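Side-chain contacts in ribokinase (Arabidopsis thaliana, PDB 6ILS), which phosphorylates ribose at O-5 with ATP and magnesium, as a homodimeric kinase of the PfkB carbohydrate kinase family: residues P188-L193 and G227-A232; Q221-L226 and S231-Q236. All coordinates share one frame; numbering follows the deposited sequence.

Contact 1 (P188-L193 and G227-A232); sequences PNETEL and GSKGSA. With ATP (adenosine-5'-triphosphate), chain E.
Glu-190 and Lys-229 meet at about a right angle: carboxylate oxygen OE2 of Glu-190 lies against the aliphatic part of the lysine, 3.8 Å from Lys-229 CD. The ammonium stays farther off, with Lys-229 NZ 4.4 Å from Glu-190 OE2, too long for a salt bridge, though the opposite charges probably still attract. Lys-229 is bent at chi2 (136°) and chi4 (69°), and its NZ turns back to a weak hydrogen bond with Ser-228 OG. Beside this loose contact, both segments hold ATP. With chi1 at 62°, the Asn-189 amide lies between the helix start and the gamma-phosphate: ND2 donates to ATP O3G at 2.8 Å, while OD1 accepts from Glu-192 N at 2.7 Å. The return bond, Asn-189 N to Glu-192 OE1 at 3.1 Å, completes a capping box and meets the carboxylate from above its plane. Gly-227 N donates to ATP O1B (3.0 Å) and Gly-227 O accepts from ATP O2' (2.9 Å); a side chain here would crowd the alpha-phosphate. The contact thus joins the N-terminus of helix 190-197, which packs on helix 204-216 through Leu-193, to the turn leading into strand 231-235.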
loop_
_atom_site.group_PDB
_atom_site.type_symbol
_atom_site.label_atom_id
_atom_site.label_comp_id
_atom_site.label_asym_id
_atom_site.label_seq_id
_atom_site.Cartn_x
_atom_site.Cartn_y
_atom_site.Cartn_z
ATOM N N PRO B 188 27.502 9.107 -4.150
ATOM C CA PRO B 188 26.676 9.853 -3.209
ATOM C C PRO B 188 26.143 11.140 -3.804
ATOM O O PRO B 188 26.758 11.675 -4.727
ATOM C CB PRO B 188 27.660 10.194 -2.095
ATOM C CG PRO B 188 28.921 10.479 -2.862
ATOM C CD PRO B 188 28.919 9.508 -4.050
ATOM N N ASN B 189 25.045 11.644 -3.261
ATOM C CA ASN B 189 24.699 13.031 -3.497
ATOM C C ASN B 189 25.436 13.895 -2.473
ATOM O O ASN B 189 26.262 13.388 -1.710
ATOM C CB ASN B 189 23.178 13.271 -3.444
ATOM C CG ASN B 189 22.557 12.962 -2.089
ATOM O OD1 ASN B 189 23.233 12.907 -1.062
ATOM N ND2 ASN B 189 21.246 12.768 -2.089
ATOM N N GLU B 190 25.148 15.193 -2.482
ATOM C CA GLU B 190 25.801 16.146 -1.583
ATOM C C GLU B 190 25.583 15.806 -0.114
ATOM O O GLU B 190 26.517 15.824 0.688
ATOM C CB GLU B 190 25.290 17.563 -1.849
ATOM C CG GLU B 190 25.632 18.082 -3.231
ATOM C CD GLU B 190 25.089 19.476 -3.494
ATOM O OE1 GLU B 190 25.612 20.448 -2.902
ATOM O OE2 GLU B 190 24.133 19.593 -4.292
ATOM N N THR B 191 24.341 15.510 0.234
ATOM C CA THR B 191 23.992 15.231 1.623
ATOM C C THR B 191 24.589 13.902 2.098
ATOM O O THR B 191 25.097 13.802 3.215
ATOM C CB THR B 191 22.484 15.226 1.795
ATOM O OG1 THR B 191 21.970 16.484 1.341
ATOM C CG2 THR B 191 22.103 15.017 3.261
ATOM N N GLU B 192 24.551 12.888 1.240
ATOM C CA GLU B 192 25.132 11.593 1.571
ATOM C C GLU B 192 26.640 11.688 1.705
ATOM O O GLU B 192 27.237 11.027 2.556
ATOM C CB GLU B 192 24.757 10.551 0.515
ATOM C CG GLU B 192 23.269 10.250 0.535
ATOM C CD GLU B 192 22.744 9.629 -0.748
ATOM O OE1 GLU B 192 23.514 9.467 -1.725
ATOM O OE2 GLU B 192 21.539 9.302 -0.757
ATOM N N LEU B 193 27.260 12.515 0.869
ATOM C CA LEU B 193 28.706 12.674 0.919
ATOM C C LEU B 193 29.117 13.368 2.214
ATOM O O LEU B 193 30.120 13.013 2.817
ATOM C CB LEU B 193 29.206 13.471 -0.285
ATOM C CG LEU B 193 30.700 13.807 -0.342
ATOM C CD1 LEU B 193 31.567 12.567 -0.456
ATOM C CD2 LEU B 193 30.942 14.761 -1.525
ATOM N N GLY B 227 22.441 17.516 -7.763
ATOM C CA GLY B 227 21.109 18.058 -7.975
ATOM C C GLY B 227 21.071 19.033 -9.138
ATOM O O GLY B 227 21.541 18.717 -10.216
ATOM N N SER B 228 20.541 20.230 -8.901
ATOM C CA SER B 228 20.433 21.246 -9.945
ATOM C C SER B 228 21.794 21.743 -10.429
ATOM O O SER B 228 21.875 22.391 -11.474
ATOM C CB SER B 228 19.601 22.426 -9.441
ATOM O OG SER B 228 20.257 23.056 -8.355
ATOM N N LYS B 229 22.857 21.429 -9.687
ATOM C CA LYS B 229 24.217 21.803 -10.086
ATOM C C LYS B 229 24.885 20.753 -10.978
ATOM O O LYS B 229 26.024 20.922 -11.410
ATOM C CB LYS B 229 25.094 22.041 -8.863
ATOM C CG LYS B 229 24.555 23.084 -7.903
ATOM C CD LYS B 229 24.672 22.613 -6.451
ATOM C CE LYS B 229 23.888 23.522 -5.506
ATOM N NZ LYS B 229 22.415 23.384 -5.708
ATOM N N GLY B 230 24.190 19.657 -11.230
ATOM C CA GLY B 230 24.729 18.624 -12.088
ATOM C C GLY B 230 25.432 17.481 -11.370
ATOM O O GLY B 230 24.873 16.836 -10.490
ATOM N N SER B 231 26.664 17.220 -11.776
ATOM C CA SER B 231 27.385 16.081 -11.264
ATOM C C SER B 231 28.873 16.268 -11.458
ATOM O O SER B 231 29.315 17.171 -12.166
ATOM C CB SER B 231 26.914 14.805 -11.968
ATOM O OG SER B 231 27.262 14.833 -13.342
ATOM N N ALA B 232 29.659 15.399 -10.842
ATOM C CA ALA B 232 31.091 15.404 -11.098
ATOM C C ALA B 232 31.664 14.027 -10.817
ATOM O O ALA B 232 31.174 13.318 -9.936
ATOM C CB ALA B 232 31.798 16.481 -10.258
HETATM P PG ATP E . 19.780 11.725 -5.539
HETATM O O1G ATP E . 20.726 10.591 -5.377
HETATM O O2G ATP E . 18.421 11.229 -6.006
HETATM O O3G ATP E . 19.560 12.440 -4.242
HETATM P PB ATP E . 20.384 14.291 -6.519
HETATM O O1B ATP E . 21.097 14.856 -7.669
HETATM O O2B ATP E . 21.047 14.791 -5.319
HETATM O O3B ATP E . 20.457 12.714 -6.607
HETATM P PA ATP E . 17.846 15.409 -7.392
HETATM O O1A ATP E . 17.938 16.917 -7.190
HETATM O O2A ATP E . 16.433 14.945 -7.145
HETATM O O3A ATP E . 18.821 14.674 -6.383
HETATM O "O5'" ATP E . 18.225 15.069 -8.873
HETATM C "C5'" ATP E . 18.326 13.723 -9.292
HETATM C "C4'" ATP E . 18.949 13.723 -10.751
HETATM O "O4'" ATP E . 18.078 14.604 -11.674
HETATM C "C3'" ATP E . 20.091 14.265 -10.714
HETATM O "O3'" ATP E . 20.984 13.605 -11.630
HETATM C "C2'" ATP E . 19.896 15.835 -11.212
HETATM O "O2'" ATP E . 21.187 16.290 -11.710
HETATM C "C1'" ATP E . 18.965 15.810 -12.074
HETATM N N9 ATP E . 18.090 16.988 -11.922
HETATM C C8 ATP E . 17.460 17.679 -10.927
HETATM N N7 ATP E . 16.791 18.714 -11.504
HETATM C C5 ATP E . 17.001 18.654 -12.859
HETATM C C6 ATP E . 16.554 19.460 -13.905
HETATM N N6 ATP E . 15.716 20.624 -13.826
HETATM N N1 ATP E . 16.921 19.177 -15.154
HETATM C C2 ATP E . 17.724 18.087 -15.416
HETATM N N3 ATP E . 18.163 17.291 -14.408
HETATM C C4 ATP E . 17.798 17.587 -13.121
#

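Contact 2 (Q221-L226 and S231-Q236); sequences QVLVKL and SALFIQ. With ATP (adenosine-5'-triphosphate), chain E.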
loop_
_atom_site.group_PDB
_atom_site.type_symbol
_atom_site.label_atom_id
_atom_site.label_comp_id
_atom_site.label_asym_id
_atom_site.label_seq_id
_atom_site.Cartn_x
_atom_site.Cartn_y
_atom_site.Cartn_z
ATOM N N GLN B 221 37.229 6.076 -7.116
ATOM C CA GLN B 221 36.350 6.869 -7.988
ATOM C C GLN B 221 35.076 7.233 -7.271
ATOM O O GLN B 221 34.442 6.389 -6.633
ATOM C CB GLN B 221 36.022 6.112 -9.273
ATOM C CG GLN B 221 37.219 5.646 -10.040
ATOM C CD GLN B 221 36.862 5.220 -11.446
ATOM O OE1 GLN B 221 35.778 5.526 -11.941
ATOM N NE2 GLN B 221 37.786 4.538 -12.109
ATOM N N VAL B 222 34.720 8.508 -7.334
ATOM C CA VAL B 222 33.516 8.986 -6.696
ATOM C C VAL B 222 32.704 9.773 -7.734
ATOM O O VAL B 222 33.202 10.712 -8.346
ATOM C CB VAL B 222 33.822 9.856 -5.468
ATOM C CG1 VAL B 222 32.533 10.269 -4.760
ATOM C CG2 VAL B 222 34.771 9.093 -4.490
ATOM N N LEU B 223 31.465 9.338 -7.927
ATOM C CA LEU B 223 30.507 9.964 -8.846
ATOM C C LEU B 223 29.524 10.778 -8.016
ATOM O O LEU B 223 28.569 10.237 -7.465
ATOM C CB LEU B 223 29.785 8.870 -9.665
ATOM C CG LEU B 223 28.683 9.320 -10.632
ATOM C CD1 LEU B 223 29.324 10.155 -11.727
ATOM C CD2 LEU B 223 27.974 8.096 -11.227
ATOM N N VAL B 224 29.768 12.071 -7.865
ATOM C CA VAL B 224 28.932 12.871 -6.991
ATOM C C VAL B 224 27.754 13.515 -7.727
ATOM O O VAL B 224 27.945 14.206 -8.727
ATOM C CB VAL B 224 29.746 13.986 -6.298
ATOM C CG1 VAL B 224 28.895 14.663 -5.243
ATOM C CG2 VAL B 224 31.012 13.409 -5.673
ATOM N N LYS B 225 26.545 13.265 -7.228
ATOM C CA LYS B 225 25.334 13.866 -7.779
ATOM C C LYS B 225 25.049 15.185 -7.066
ATOM O O LYS B 225 24.972 15.234 -5.840
ATOM C CB LYS B 225 24.156 12.886 -7.652
ATOM C CG LYS B 225 24.379 11.602 -8.467
ATOM C CD LYS B 225 23.466 10.419 -8.061
ATOM C CE LYS B 225 23.889 9.847 -6.703
ATOM N NZ LYS B 225 23.707 8.350 -6.616
ATOM N N LEU B 226 24.894 16.258 -7.839
ATOM C CA LEU B 226 24.823 17.593 -7.260
ATOM C C LEU B 226 23.492 18.298 -7.539
ATOM O O LEU B 226 23.429 19.530 -7.541
ATOM C CB LEU B 226 25.979 18.440 -7.781
ATOM C CG LEU B 226 27.365 17.855 -7.545
ATOM C CD1 LEU B 226 28.419 18.596 -8.336
ATOM C CD2 LEU B 226 27.680 17.880 -6.069
ATOM N N SER B 231 26.664 17.220 -11.776
ATOM C CA SER B 231 27.385 16.081 -11.264
ATOM C C SER B 231 28.873 16.268 -11.458
ATOM O O SER B 231 29.315 17.171 -12.166
ATOM C CB SER B 231 26.914 14.805 -11.968
ATOM O OG SER B 231 27.262 14.833 -13.342
ATOM N N ALA B 232 29.659 15.399 -10.842
ATOM C CA ALA B 232 31.091 15.404 -11.098
ATOM C C ALA B 232 31.664 14.027 -10.817
ATOM O O ALA B 232 31.174 13.318 -9.936
ATOM C CB ALA B 232 31.798 16.481 -10.258
ATOM N N LEU B 233 32.665 13.647 -11.600
ATOM C CA LEU B 233 33.346 12.380 -11.446
ATOM C C LEU B 233 34.775 12.642 -10.999
ATOM O O LEU B 233 35.569 13.243 -11.738
ATOM C CB LEU B 233 33.349 11.577 -12.741
ATOM C CG LEU B 233 34.068 10.221 -12.688
ATOM C CD1 LEU B 233 33.361 9.248 -11.738
ATOM C CD2 LEU B 233 34.183 9.621 -14.073
ATOM N N PHE B 234 35.082 12.213 -9.779
ATOM C CA PHE B 234 36.443 12.306 -9.248
ATOM C C PHE B 234 37.127 10.964 -9.357
ATOM O O PHE B 234 36.598 9.952 -8.899
ATOM C CB PHE B 234 36.447 12.742 -7.780
ATOM C CG PHE B 234 35.836 14.088 -7.525
ATOM C CD1 PHE B 234 34.455 14.249 -7.466
ATOM C CD2 PHE B 234 36.637 15.194 -7.310
ATOM C CE1 PHE B 234 33.898 15.484 -7.212
ATOM C CE2 PHE B 234 36.079 16.436 -7.064
ATOM C CZ PHE B 234 34.713 16.580 -7.011
ATOM N N ILE B 235 38.309 10.953 -9.954
ATOM C CA ILE B 235 39.134 9.751 -10.019
ATOM C C ILE B 235 40.475 10.073 -9.363
ATOM O O ILE B 235 41.094 11.083 -9.689
ATOM C CB ILE B 235 39.341 9.296 -11.457
ATOM C CG1 ILE B 235 37.984 9.022 -12.124
ATOM C CG2 ILE B 235 40.237 8.068 -11.508
ATOM C CD1 ILE B 235 38.091 8.652 -13.574
ATOM N N GLN B 236 40.908 9.243 -8.427
ATOM C CA GLN B 236 42.139 9.538 -7.698
ATOM C C GLN B 236 43.334 9.684 -8.634
ATOM O O GLN B 236 43.578 8.833 -9.493
ATOM C CB GLN B 236 42.422 8.458 -6.659
ATOM C CG GLN B 236 43.521 8.851 -5.700
ATOM C CD GLN B 236 43.549 7.965 -4.497
ATOM O OE1 GLN B 236 43.170 6.799 -4.572
ATOM N NE2 GLN B 236 43.985 8.511 -3.366
HETATM P PG ATP E . 19.780 11.725 -5.539
HETATM O O1G ATP E . 20.726 10.591 -5.377
HETATM O O2G ATP E . 18.421 11.229 -6.006
HETATM O O3G ATP E . 19.560 12.440 -4.242
HETATM P PB ATP E . 20.384 14.291 -6.519
HETATM O O1B ATP E . 21.097 14.856 -7.669
HETATM O O2B ATP E . 21.047 14.791 -5.319
HETATM O O3B ATP E . 20.457 12.714 -6.607
HETATM P PA ATP E . 17.846 15.409 -7.392
HETATM O O1A ATP E . 17.938 16.917 -7.190
HETATM O O2A ATP E . 16.433 14.945 -7.145
HETATM O O3A ATP E . 18.821 14.674 -6.383
HETATM O "O5'" ATP E . 18.225 15.069 -8.873
HETATM C "C5'" ATP E . 18.326 13.723 -9.292
HETATM C "C4'" ATP E . 18.949 13.723 -10.751
HETATM O "O4'" ATP E . 18.078 14.604 -11.674
HETATM C "C3'" ATP E . 20.091 14.265 -10.714
HETATM O "O3'" ATP E . 20.984 13.605 -11.630
HETATM C "C2'" ATP E . 19.896 15.835 -11.212
HETATM O "O2'" ATP E . 21.187 16.290 -11.710
HETATM C "C1'" ATP E . 18.965 15.810 -12.074
HETATM N N9 ATP E . 18.090 16.988 -11.922
HETATM C C8 ATP E . 17.460 17.679 -10.927
HETATM N N7 ATP E . 16.791 18.714 -11.504
HETATM C C5 ATP E . 17.001 18.654 -12.859
HETATM C C6 ATP E . 16.554 19.460 -13.905
HETATM N N6 ATP E . 15.716 20.624 -13.826
HETATM N N1 ATP E . 16.921 19.177 -15.154
HETATM C C2 ATP E . 17.724 18.087 -15.416
HETATM N N3 ATP E . 18.163 17.291 -14.408
HETATM C C4 ATP E . 17.798 17.587 -13.121
#
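Strands 221-225 and 231-235 form a beta hairpin, antiparallel at 169° with their axes 4.7 Å apart, whose turn end borders the ATP pocket. Val-222 and Phe-234 are a hydrogen-bonded pair, with Val-222 N to Phe-234 O and Phe-234 N to Val-222 O both 2.8 Å. Val-224 and Ala-232 form the next such pair, with Val-224 N to Ala-232 O also 2.8 Å. On the face of these four residues, Val-224 CG2 rests 3.9 Å from Phe-234 CE1. The phenyl ring also brings its edge to Val-222 O, and its other neighbours include Val-211 of helix 204-216. Leu-226, just past the strand, lays CD1 along the Ser-231 backbone, 3.9 Å from Ser-231 C. On the opposite face, with CG anti to the backbone N in both Leu-223 and Leu-233 (chi1 177° and 179°), the two chains lean toward each other until their CD1 methyls are 4.1 Å apart; helices 257-270 and 275-289 cover this side. Gln-221 runs extended beside Ile-235, pointing the same way, with its CD 4.0 Å from Ile-235 CG1. An alanine here, lacking CG and the amide, is likely to leave the flank of Ile-235 along CG1 and CG2 without its neighbour. Toward the turn, Lys-225 passes CE 3.5 Å from ATP O1G, while its NZ forms a salt bridge with Asp-167 and hydrogen bonds to Ser-187 O and Thr-262 OG1. This is the hairpin in which the parallel sheet of the PfkB-family alpha/beta fold turns antiparallel, 231-235 pairing in turn with 241-243, and the nucleotide is bound at its turn.

Contact 2 is a buried hairpin within the central sheet, whereas contact 1 is a small, partly buried meeting of a helix N-terminus with the turn that closes that hairpin. Strand 231-235 serves both; Ser-231 and Ala-232 lie in both pairs of segments but pair across them only in contact 2. The backbone of Pro-188 probably bonds to Lys-225, tying the two together about 9 Å apart, centre to centre. Their chemistry follows their place: paired backbone bonds and apolar side chains dominate 221-226 with 231-236, while charged and polar groups without any cross-segment hydrogen bond mark 188-193 with 227-232. ATP links them, hydrogen-bonded by both segments of contact 1 and brushed by the lysine of contact 2.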